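Local structure of DBF2 kinase activator protein MOB1 (Saccharomyces cerevisiae, 2HJN) at residues Ala80-Cys83 and Val84-Tyr87; Glu73-Asn76 and Glu77-Val81; Phe208-Phe211 and Ala212-Phe215. The protein binds the protein kinase DBF2 as its activator subunit, allowing CDC15 to phosphorylate and activate it in late anaphase within the mitotic exit network. All coordinates share one frame; numbering follows the deposited sequence.

How the contacts relate
All three contacts are local, pairings of residues three to five apart, along a helix or at its end. Contacts 1 and 2 follow each other on helix 75-97 and share Ala80 and Val81; contact 3 closes helix 198-214. Contact 1 is the buried one, mostly apolar and aromatic around a run of backbone bonds. Contact 2 opens the same helix nearer the surface, with acidic side chains and an N-cap. Contact 3 is mixed, with a phenylalanine pair on the side facing helix 75-97 and a water-bridged polar edge outside. The two helices meet through aromatic groups: Phe211 of contact 3 packs on His82 and Phe86 of contact 1 and on Trp78 and Leu79 of contact 2.

Contact 1 (Ala80-Cys83 and Val84-Tyr87)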
ATOM      1  N   ALA A  80      -1.346 -16.830 -16.765  1.00 19.83           N
ATOM      2  CA  ALA A  80      -2.235 -15.660 -16.881  1.00 19.19           C
ATOM      3  C   ALA A  80      -2.747 -15.160 -15.502  1.00 19.10           C
ATOM      4  O   ALA A  80      -2.698 -13.963 -15.210  1.00 19.64           O
ATOM      5  CB  ALA A  80      -3.411 -15.950 -17.838  1.00 17.80           C
ATOM      6  N   VAL A  81      -3.260 -16.067 -14.679  1.00 18.38           N
ATOM      7  CA  VAL A  81      -3.664 -15.736 -13.294  1.00 19.29           C
ATOM      8  C   VAL A  81      -2.552 -15.047 -12.517  1.00 19.63           C
ATOM      9  O   VAL A  81      -2.778 -13.978 -11.955  1.00 20.51           O
ATOM     10  CB  VAL A  81      -4.195 -16.955 -12.481  1.00 19.02           C
ATOM     11  CG1 VAL A  81      -4.361 -16.607 -10.961  1.00 19.31           C
ATOM     12  CG2 VAL A  81      -5.539 -17.397 -13.052  1.00 20.42           C
ATOM     13  N   HIS A  82      -1.362 -15.644 -12.487  1.00 18.98           N
ATOM     14  CA  HIS A  82      -0.268 -15.061 -11.738  1.00 19.09           C
ATOM     15  C   HIS A  82       0.323 -13.788 -12.308  1.00 18.63           C
ATOM     16  O   HIS A  82       0.830 -12.984 -11.547  1.00 16.47           O
ATOM     17  CB  HIS A  82       0.821 -16.085 -11.451  1.00 19.69           C
ATOM     18  CG  HIS A  82       0.344 -17.165 -10.537  1.00 23.78           C
ATOM     19  ND1 HIS A  82       0.487 -17.099  -9.169  1.00 25.70           N
ATOM     20  CD2 HIS A  82      -0.379 -18.277 -10.792  1.00 22.46           C
ATOM     21  CE1 HIS A  82      -0.094 -18.149  -8.620  1.00 28.59           C
ATOM     22  NE2 HIS A  82      -0.622 -18.884  -9.583  1.00 30.44           N
ATOM     23  N   CYS A  83       0.304 -13.626 -13.636  1.00 18.05           N
ATOM     24  CA  CYS A  83       0.783 -12.390 -14.249  1.00 18.38           C
ATOM     25  C   CYS A  83      -0.093 -11.182 -13.821  1.00 16.78           C
ATOM     26  O   CYS A  83       0.430 -10.148 -13.451  1.00 18.29           O
ATOM     27  CB  CYS A  83       0.859 -12.566 -15.781  1.00 18.22           C
ATOM     28  SG  CYS A  83       1.711 -11.254 -16.673  1.00 23.37           S
ATOM     29  N   VAL A  84      -1.422 -11.319 -13.835  1.00 16.41           N
ATOM     30  CA  VAL A  84      -2.308 -10.238 -13.325  1.00 16.05           C
ATOM     31  C   VAL A  84      -2.110 -10.012 -11.811  1.00 16.80           C
ATOM     32  O   VAL A  84      -2.058  -8.865 -11.361  1.00 18.03           O
ATOM     33  CB  VAL A  84      -3.797 -10.475 -13.634  1.00 15.20           C
ATOM     34  CG1 VAL A  84      -4.680  -9.453 -12.941  1.00 14.67           C
ATOM     35  CG2 VAL A  84      -4.070 -10.491 -15.164  1.00 14.72           C
ATOM     36  N   ASP A  85      -1.983 -11.096 -11.041  1.00 17.21           N
ATOM     37  CA  ASP A  85      -1.657 -10.965  -9.606  1.00 17.90           C
ATOM     38  C   ASP A  85      -0.323 -10.237  -9.355  1.00 16.03           C
ATOM     39  O   ASP A  85      -0.237  -9.456  -8.415  1.00 15.41           O
ATOM     40  CB  ASP A  85      -1.565 -12.327  -8.921  1.00 19.33           C
ATOM     41  CG  ASP A  85      -2.930 -13.054  -8.816  1.00 25.79           C
ATOM     42  OD1 ASP A  85      -4.017 -12.398  -8.977  1.00 29.02           O
ATOM     43  OD2 ASP A  85      -2.891 -14.293  -8.550  1.00 27.78           O
ATOM     44  N   PHE A  86       0.714 -10.491 -10.149  1.00 13.26           N
ATOM     45  CA  PHE A  86       1.999  -9.793  -9.919  1.00 13.96           C
ATOM     46  C   PHE A  86       1.941  -8.296 -10.234  1.00 12.01           C
ATOM     47  O   PHE A  86       2.525  -7.441  -9.537  1.00 10.10           O
ATOM     48  CB  PHE A  86       3.128 -10.445 -10.712  1.00 15.43           C
ATOM     49  CG  PHE A  86       3.520 -11.812 -10.185  1.00 19.17           C
ATOM     50  CD1 PHE A  86       3.501 -12.074  -8.831  1.00 18.38           C
ATOM     51  CD2 PHE A  86       3.897 -12.820 -11.060  1.00 21.95           C
ATOM     52  CE1 PHE A  86       3.847 -13.354  -8.336  1.00 23.60           C
ATOM     53  CE2 PHE A  86       4.259 -14.104 -10.578  1.00 24.24           C
ATOM     54  CZ  PHE A  86       4.218 -14.376  -9.226  1.00 19.10           C
ATOM     55  N   TYR A  87       1.187  -7.997 -11.274  1.00  9.93           N
ATOM     56  CA  TYR A  87       0.915  -6.599 -11.666  1.00 11.06           C
ATOM     57  C   TYR A  87       0.230  -5.893 -10.475  1.00 11.82           C
ATOM     58  O   TYR A  87       0.555  -4.758 -10.104  1.00 12.76           O
ATOM     59  CB  TYR A  87      -0.008  -6.549 -12.903  1.00  9.50           C
ATOM     60  CG  TYR A  87      -0.652  -5.176 -13.049  1.00 10.75           C
ATOM     61  CD1 TYR A  87      -0.046  -4.212 -13.854  1.00  9.64           C
ATOM     62  CD2 TYR A  87      -1.820  -4.819 -12.341  1.00 12.07           C
ATOM     63  CE1 TYR A  87      -0.588  -2.944 -14.006  1.00  9.85           C
ATOM     64  CE2 TYR A  87      -2.353  -3.523 -12.458  1.00 13.72           C
ATOM     65  CZ  TYR A  87      -1.709  -2.598 -13.297  1.00  9.87           C
ATOM     66  OH  TYR A  87      -2.119  -1.305 -13.454  1.00 10.50           O
TER
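Ala80 O receives the N-H of Val84 in a nearly straight bond (N to O 3.2 Å, 174° at the hydrogen), and the CG2 methyl of Val84 leans against the same oxygen. The Ala80 methyl itself points away from this turn, onto Phe34, Phe153 and Phe165. Val81 comes next: its O accepts from Asp85 N at 3.1 Å, while its side chain runs alongside that of Asp85, both pointing the same way. With Asp85 CG beside its own backbone N (chi1 -68°), the carboxylate folds back along the helix, and OD2 rests 3.7 Å from Val81 CG1. These i to i+4 bonds are the regular pattern of an alpha-helix, here within helix 75-97 in the Mob1/phocein fold. His82 O accepts from Phe86 N at 2.9 Å and also sits over one face of the Phe86 ring, 3.1 Å from CD2. The ring is laid back over the preceding turn by a chi1 of -70°, bringing Phe86 CE2 to 4.1 Å from His82 CB. Asp85 OD2 lies 4.4 Å from His82 ND1, too far for a hydrogen bond or salt bridge, though its charge could still bias the imidazole. The imidazole stacks on Phe211, and Phe86 meets Phe208 and Phe211 edge-to-face. Cys83 O closes the series by accepting from Tyr87 N at 3.2 Å; the Cys83 side chain packs on Ile170, Ile173 and Leu174 of helix 165-187, and Tyr87 OH bonds to Ser29 O and Arg141 NH2.

Contact 2 (Glu73-Asn76 and Glu77-Val81); sequences EDEN and EWLAV
With CG opposite its backbone N (chi1 179°), Asp74 swings its carboxylate over the first turn of the helix, where OD1 accepts from Glu77 N; Glu73, with CG beside its backbone N (chi1 -73°) and extended beyond CG, brings its OE1 to the benzene part of the Trp78 indole. Asp74 is the N-cap residue, and this is its capping bond: Glu77 N to Asp74 OD1 is 3.2 Å, bent to 145° at the hydrogen, and the donor approaches from above the carboxylate plane. A carboxylate here faces the positive end of the helix dipole, which probably steadies its charge. That may offset the nearness of Glu77, whose OE2 stands 4.5 Å from Asp74 OD1; the two acidic side chains cross at about a right angle. Glu73 OE1 lies 3.8 Å from Trp78 CE3, a van der Waals approach with the carboxylate steeply inclined to the ring. The backbone of Asp74 also serves the helix start, its O accepting from Trp78 N at 3.0 Å. Glu75 O then takes Leu79 N at 2.8 Å, and Leu79 CG presses close on that oxygen, 3.1 Å away. Asn76 O repeats the pattern with Ala80 N, Ala80 CB lying 3.2 Å from Asn76 O. Trp78 NE1 bonds to Val67 O, tying the preceding loop to this N-terminus of helix 75-97. Around the turn, Asn76 and Leu79 pack on Ile166 of helix 165-187, Glu75 touches Phe215, and Trp78 meets Phe211 at the end of helix 198-214.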
ATOM      1  N   GLU A  73      -4.334 -28.919 -14.299  1.00 33.08           N
ATOM      2  CA  GLU A  73      -4.560 -27.496 -14.591  1.00 33.52           C
ATOM      3  C   GLU A  73      -3.791 -26.982 -15.794  1.00 32.55           C
ATOM      4  O   GLU A  73      -2.732 -27.504 -16.135  1.00 31.01           O
ATOM      5  CB  GLU A  73      -4.390 -26.607 -13.353  1.00 33.59           C
ATOM      6  CG  GLU A  73      -5.567 -26.784 -12.393  1.00 38.32           C
ATOM      7  CD  GLU A  73      -5.660 -25.701 -11.337  1.00 42.85           C
ATOM      8  OE1 GLU A  73      -4.766 -24.819 -11.297  1.00 43.94           O
ATOM      9  OE2 GLU A  73      -6.634 -25.736 -10.547  1.00 43.01           O
ATOM     10  N   ASP A  74      -4.372 -25.979 -16.457  1.00 32.10           N
ATOM     11  CA  ASP A  74      -3.806 -25.481 -17.693  1.00 31.65           C
ATOM     12  C   ASP A  74      -2.679 -24.461 -17.404  1.00 30.75           C
ATOM     13  O   ASP A  74      -2.868 -23.539 -16.592  1.00 29.73           O
ATOM     14  CB  ASP A  74      -4.906 -24.881 -18.586  1.00 32.20           C
ATOM     15  CG  ASP A  74      -4.346 -24.314 -19.890  1.00 35.74           C
ATOM     16  OD1 ASP A  74      -4.495 -23.083 -20.130  1.00 36.26           O
ATOM     17  OD2 ASP A  74      -3.711 -25.095 -20.650  1.00 37.18           O
ATOM     18  N   GLU A  75      -1.530 -24.654 -18.055  1.00 29.46           N
ATOM     19  CA  GLU A  75      -0.326 -23.844 -17.856  1.00 30.24           C
ATOM     20  C   GLU A  75      -0.495 -22.355 -18.216  1.00 29.58           C
ATOM     21  O   GLU A  75      -0.088 -21.475 -17.436  1.00 27.99           O
ATOM     22  CB  GLU A  75       0.873 -24.449 -18.615  1.00 30.37           C
ATOM     23  CG  GLU A  75       2.144 -23.611 -18.545  1.00 31.91           C
ATOM     24  CD  GLU A  75       3.406 -24.338 -19.015  1.00 32.72           C
ATOM     25  OE1 GLU A  75       4.320 -24.569 -18.198  1.00 39.12           O
ATOM     26  OE2 GLU A  75       3.522 -24.641 -20.210  1.00 37.56           O
ATOM     27  N   ASN A  76      -1.054 -22.091 -19.406  1.00 28.67           N
ATOM     28  CA  ASN A  76      -1.476 -20.730 -19.835  1.00 28.26           C
ATOM     29  C   ASN A  76      -2.387 -20.027 -18.839  1.00 27.33           C
ATOM     30  O   ASN A  76      -2.205 -18.825 -18.574  1.00 26.55           O
ATOM     31  CB  ASN A  76      -2.195 -20.781 -21.184  1.00 28.06           C
ATOM     32  CG  ASN A  76      -1.255 -21.054 -22.335  1.00 30.34           C
ATOM     33  OD1 ASN A  76      -0.025 -21.015 -22.186  1.00 31.43           O
ATOM     34  ND2 ASN A  76      -1.832 -21.347 -23.507  1.00 33.63           N
ATOM     35  N   GLU A  77      -3.388 -20.754 -18.310  1.00 26.54           N
ATOM     36  CA  GLU A  77      -4.278 -20.163 -17.330  1.00 26.55           C
ATOM     37  C   GLU A  77      -3.571 -19.795 -16.027  1.00 25.39           C
ATOM     38  O   GLU A  77      -3.764 -18.691 -15.497  1.00 24.20           O
ATOM     39  CB  GLU A  77      -5.483 -21.043 -17.038  1.00 28.09           C
ATOM     40  CG  GLU A  77      -6.752 -20.402 -17.482  1.00 32.09           C
ATOM     41  CD  GLU A  77      -7.950 -21.293 -17.291  1.00 39.67           C
ATOM     42  OE1 GLU A  77      -8.440 -21.417 -16.131  1.00 37.89           O
ATOM     43  OE2 GLU A  77      -8.395 -21.862 -18.325  1.00 45.35           O
ATOM     44  N   TRP A  78      -2.787 -20.748 -15.528  1.00 23.09           N
ATOM     45  CA  TRP A  78      -1.959 -20.595 -14.344  1.00 22.55           C
ATOM     46  C   TRP A  78      -1.012 -19.384 -14.510  1.00 21.78           C
ATOM     47  O   TRP A  78      -0.945 -18.507 -13.637  1.00 21.50           O
ATOM     48  CB  TRP A  78      -1.182 -21.906 -14.131  1.00 21.64           C
ATOM     49  CG  TRP A  78      -0.347 -21.987 -12.883  1.00 21.24           C
ATOM     50  CD1 TRP A  78       1.009 -21.998 -12.813  1.00 17.60           C
ATOM     51  CD2 TRP A  78      -0.827 -22.071 -11.535  1.00 20.39           C
ATOM     52  NE1 TRP A  78       1.409 -22.102 -11.502  1.00 21.27           N
ATOM     53  CE2 TRP A  78       0.306 -22.150 -10.697  1.00 20.35           C
ATOM     54  CE3 TRP A  78      -2.102 -22.100 -10.963  1.00 20.57           C
ATOM     55  CZ2 TRP A  78       0.209 -22.241  -9.310  1.00 21.94           C
ATOM     56  CZ3 TRP A  78      -2.209 -22.202  -9.576  1.00 20.90           C
ATOM     57  CH2 TRP A  78      -1.062 -22.259  -8.769  1.00 21.43           C
ATOM     58  N   LEU A  79      -0.318 -19.304 -15.638  1.00 20.89           N
ATOM     59  CA  LEU A  79       0.565 -18.155 -15.893  1.00 20.66           C
ATOM     60  C   LEU A  79      -0.194 -16.804 -16.074  1.00 20.59           C
ATOM     61  O   LEU A  79       0.242 -15.782 -15.523  1.00 20.20           O
ATOM     62  CB  LEU A  79       1.527 -18.437 -17.036  1.00 21.50           C
ATOM     63  CG  LEU A  79       2.424 -19.696 -16.983  1.00 23.05           C
ATOM     64  CD1 LEU A  79       3.683 -19.532 -17.828  1.00 21.47           C
ATOM     65  CD2 LEU A  79       2.751 -20.207 -15.607  1.00 22.93           C
ATOM     66  N   ALA A  80      -1.346 -16.830 -16.765  1.00 19.83           N
ATOM     67  CA  ALA A  80      -2.235 -15.660 -16.881  1.00 19.19           C
ATOM     68  C   ALA A  80      -2.747 -15.160 -15.502  1.00 19.10           C
ATOM     69  O   ALA A  80      -2.698 -13.963 -15.210  1.00 19.64           O
ATOM     70  CB  ALA A  80      -3.411 -15.950 -17.838  1.00 17.80           C
ATOM     71  N   VAL A  81      -3.260 -16.067 -14.679  1.00 18.38           N
ATOM     72  CA  VAL A  81      -3.664 -15.736 -13.294  1.00 19.29           C
ATOM     73  C   VAL A  81      -2.552 -15.047 -12.517  1.00 19.63           C
ATOM     74  O   VAL A  81      -2.778 -13.978 -11.955  1.00 20.51           O
ATOM     75  CB  VAL A  81      -4.195 -16.955 -12.481  1.00 19.02           C
ATOM     76  CG1 VAL A  81      -4.361 -16.607 -10.961  1.00 19.31           C
ATOM     77  CG2 VAL A  81      -5.539 -17.397 -13.052  1.00 20.42           C
TER

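Contact 3 (Phe208-Phe211 and Ala212-Phe215)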
ATOM      1  N   PHE A 208       7.700 -13.626  -7.111  1.00 17.63           N
ATOM      2  CA  PHE A 208       7.869 -13.250  -8.538  1.00 17.98           C
ATOM      3  C   PHE A 208       9.047 -14.043  -9.155  1.00 18.29           C
ATOM      4  O   PHE A 208       8.902 -14.660 -10.204  1.00 18.13           O
ATOM      5  CB  PHE A 208       8.086 -11.720  -8.642  1.00 17.99           C
ATOM      6  CG  PHE A 208       8.204 -11.183 -10.060  1.00 18.76           C
ATOM      7  CD1 PHE A 208       7.103 -10.613 -10.697  1.00 18.84           C
ATOM      8  CD2 PHE A 208       9.435 -11.183 -10.729  1.00 22.34           C
ATOM      9  CE1 PHE A 208       7.201 -10.071 -12.037  1.00 20.37           C
ATOM     10  CE2 PHE A 208       9.571 -10.644 -12.042  1.00 21.53           C
ATOM     11  CZ  PHE A 208       8.447 -10.069 -12.697  1.00 21.61           C
ATOM     12  N   CYS A 209      10.194 -14.046  -8.458  1.00 18.48           N
ATOM     13  CA  CYS A 209      11.418 -14.699  -8.911  1.00 20.16           C
ATOM     14  C   CYS A 209      11.340 -16.226  -8.894  1.00 21.18           C
ATOM     15  O   CYS A 209      11.886 -16.853  -9.783  1.00 23.49           O
ATOM     16  CB  CYS A 209      12.634 -14.231  -8.098  1.00 19.75           C
ATOM     17  SG  CYS A 209      13.053 -12.469  -8.372  1.00 21.06           S
ATOM     18  N   LEU A 210      10.721 -16.817  -7.878  1.00 21.60           N
ATOM     19  CA  LEU A 210      10.518 -18.269  -7.858  1.00 22.34           C
ATOM     20  C   LEU A 210       9.601 -18.752  -8.976  1.00 22.41           C
ATOM     21  O   LEU A 210       9.857 -19.798  -9.597  1.00 21.69           O
ATOM     22  CB  LEU A 210       9.973 -18.735  -6.496  1.00 23.00           C
ATOM     23  CG  LEU A 210      10.966 -18.614  -5.353  1.00 25.10           C
ATOM     24  CD1 LEU A 210      10.228 -18.745  -4.004  1.00 27.61           C
ATOM     25  CD2 LEU A 210      12.047 -19.702  -5.535  1.00 29.24           C
ATOM     26  N   PHE A 211       8.555 -17.966  -9.247  1.00 22.18           N
ATOM     27  CA  PHE A 211       7.573 -18.278 -10.292  1.00 23.74           C
ATOM     28  C   PHE A 211       8.236 -18.259 -11.679  1.00 24.42           C
ATOM     29  O   PHE A 211       8.103 -19.214 -12.456  1.00 24.74           O
ATOM     30  CB  PHE A 211       6.374 -17.330 -10.199  1.00 23.04           C
ATOM     31  CG  PHE A 211       5.180 -17.797 -10.962  1.00 24.64           C
ATOM     32  CD1 PHE A 211       4.188 -18.539 -10.333  1.00 24.16           C
ATOM     33  CD2 PHE A 211       5.036 -17.485 -12.302  1.00 23.74           C
ATOM     34  CE1 PHE A 211       3.106 -18.998 -11.022  1.00 22.65           C
ATOM     35  CE2 PHE A 211       3.936 -17.949 -13.009  1.00 26.56           C
ATOM     36  CZ  PHE A 211       2.976 -18.702 -12.359  1.00 24.88           C
ATOM     37  N   ALA A 212       9.008 -17.209 -11.963  1.00 24.91           N
ATOM     38  CA  ALA A 212       9.805 -17.136 -13.168  1.00 26.28           C
ATOM     39  C   ALA A 212      10.819 -18.280 -13.333  1.00 27.81           C
ATOM     40  O   ALA A 212      11.046 -18.743 -14.455  1.00 28.83           O
ATOM     41  CB  ALA A 212      10.510 -15.799 -13.247  1.00 26.19           C
ATOM     42  N   GLN A 213      11.452 -18.711 -12.244  1.00 28.64           N
ATOM     43  CA  GLN A 213      12.411 -19.837 -12.282  1.00 29.49           C
ATOM     44  C   GLN A 213      11.696 -21.184 -12.655  1.00 29.53           C
ATOM     45  O   GLN A 213      12.127 -21.885 -13.566  1.00 29.71           O
ATOM     46  CB  GLN A 213      13.163 -19.914 -10.941  1.00 29.68           C
ATOM     47  CG  GLN A 213      14.177 -21.068 -10.781  1.00 30.38           C
ATOM     48  CD  GLN A 213      14.589 -21.297  -9.324  1.00 30.65           C
ATOM     49  OE1 GLN A 213      15.769 -21.206  -8.995  1.00 34.02           O
ATOM     50  NE2 GLN A 213      13.617 -21.595  -8.447  1.00 29.92           N
ATOM     51  N   GLU A 214      10.603 -21.503 -11.964  1.00 30.14           N
ATOM     52  CA  GLU A 214       9.813 -22.723 -12.186  1.00 30.82           C
ATOM     53  C   GLU A 214       9.435 -22.960 -13.656  1.00 31.09           C
ATOM     54  O   GLU A 214       9.324 -24.119 -14.095  1.00 30.56           O
ATOM     55  CB  GLU A 214       8.539 -22.686 -11.346  1.00 30.55           C
ATOM     56  CG  GLU A 214       7.587 -23.890 -11.552  1.00 32.97           C
ATOM     57  CD  GLU A 214       8.209 -25.245 -11.152  1.00 34.74           C
ATOM     58  OE1 GLU A 214       8.981 -25.280 -10.183  1.00 33.61           O
ATOM     59  OE2 GLU A 214       7.897 -26.271 -11.798  1.00 34.66           O
ATOM     60  N   PHE A 215       9.221 -21.868 -14.393  1.00 30.53           N
ATOM     61  CA  PHE A 215       8.782 -21.950 -15.785  1.00 30.26           C
ATOM     62  C   PHE A 215       9.785 -21.428 -16.795  1.00 30.67           C
ATOM     63  O   PHE A 215       9.460 -21.290 -17.975  1.00 30.62           O
ATOM     64  CB  PHE A 215       7.425 -21.244 -15.935  1.00 29.16           C
ATOM     65  CG  PHE A 215       6.360 -21.859 -15.106  1.00 28.04           C
ATOM     66  CD1 PHE A 215       5.714 -23.024 -15.533  1.00 22.34           C
ATOM     67  CD2 PHE A 215       6.032 -21.317 -13.861  1.00 26.24           C
ATOM     68  CE1 PHE A 215       4.733 -23.586 -14.764  1.00 22.27           C
ATOM     69  CE2 PHE A 215       5.058 -21.900 -13.081  1.00 25.04           C
ATOM     70  CZ  PHE A 215       4.400 -23.046 -13.533  1.00 26.48           C
TER
HETATM   71  O   HOH W   1      10.964 -21.950  -8.110  1.00 29.40           O
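Ala212 N, Gln213 N and Glu214 N bond back to the carbonyl oxygens of Phe208, Cys209 and Leu210 at regular alpha-helical spacing, but the last link, Phe215 N to Phe211 O, is weak at 3.5 Å, and Phe215 is the first residue to leave helical backbone angles. At this C-terminal end two phenylalanines meet. Phe215 CE2 stands over one face of the Phe211 ring, toward its rim and 3.9 Å from CZ; the rings are oblique, their planes 44° apart and centroids separated by 5.1 Å. Phe211 O lies near the plane of the Phe215 ring at its edge, 3.3 Å from CD2. A chi1 of -61° sets the Phe215 ring beside its own backbone N, back against the final turn, and Glu214 CG rests over one of its faces. On the other flank Leu210 and Gln213 run alongside each other, Leu210 CD2 3.8 Å from Gln213 NE2. One water joins that pair: it donates to Leu210 O at 2.8 Å and accepts from Gln213 NE2 at 2.7 Å, giving the oxygen a second donor besides Glu214 N. Phe211 and Phe215 pack on Leu79 of helix 75-97, whereas Phe208 reaches Leu177 and Phe178 of helix 165-187, so the end of helix 198-214 faces helix 75-97, and the turn before it helix 165-187.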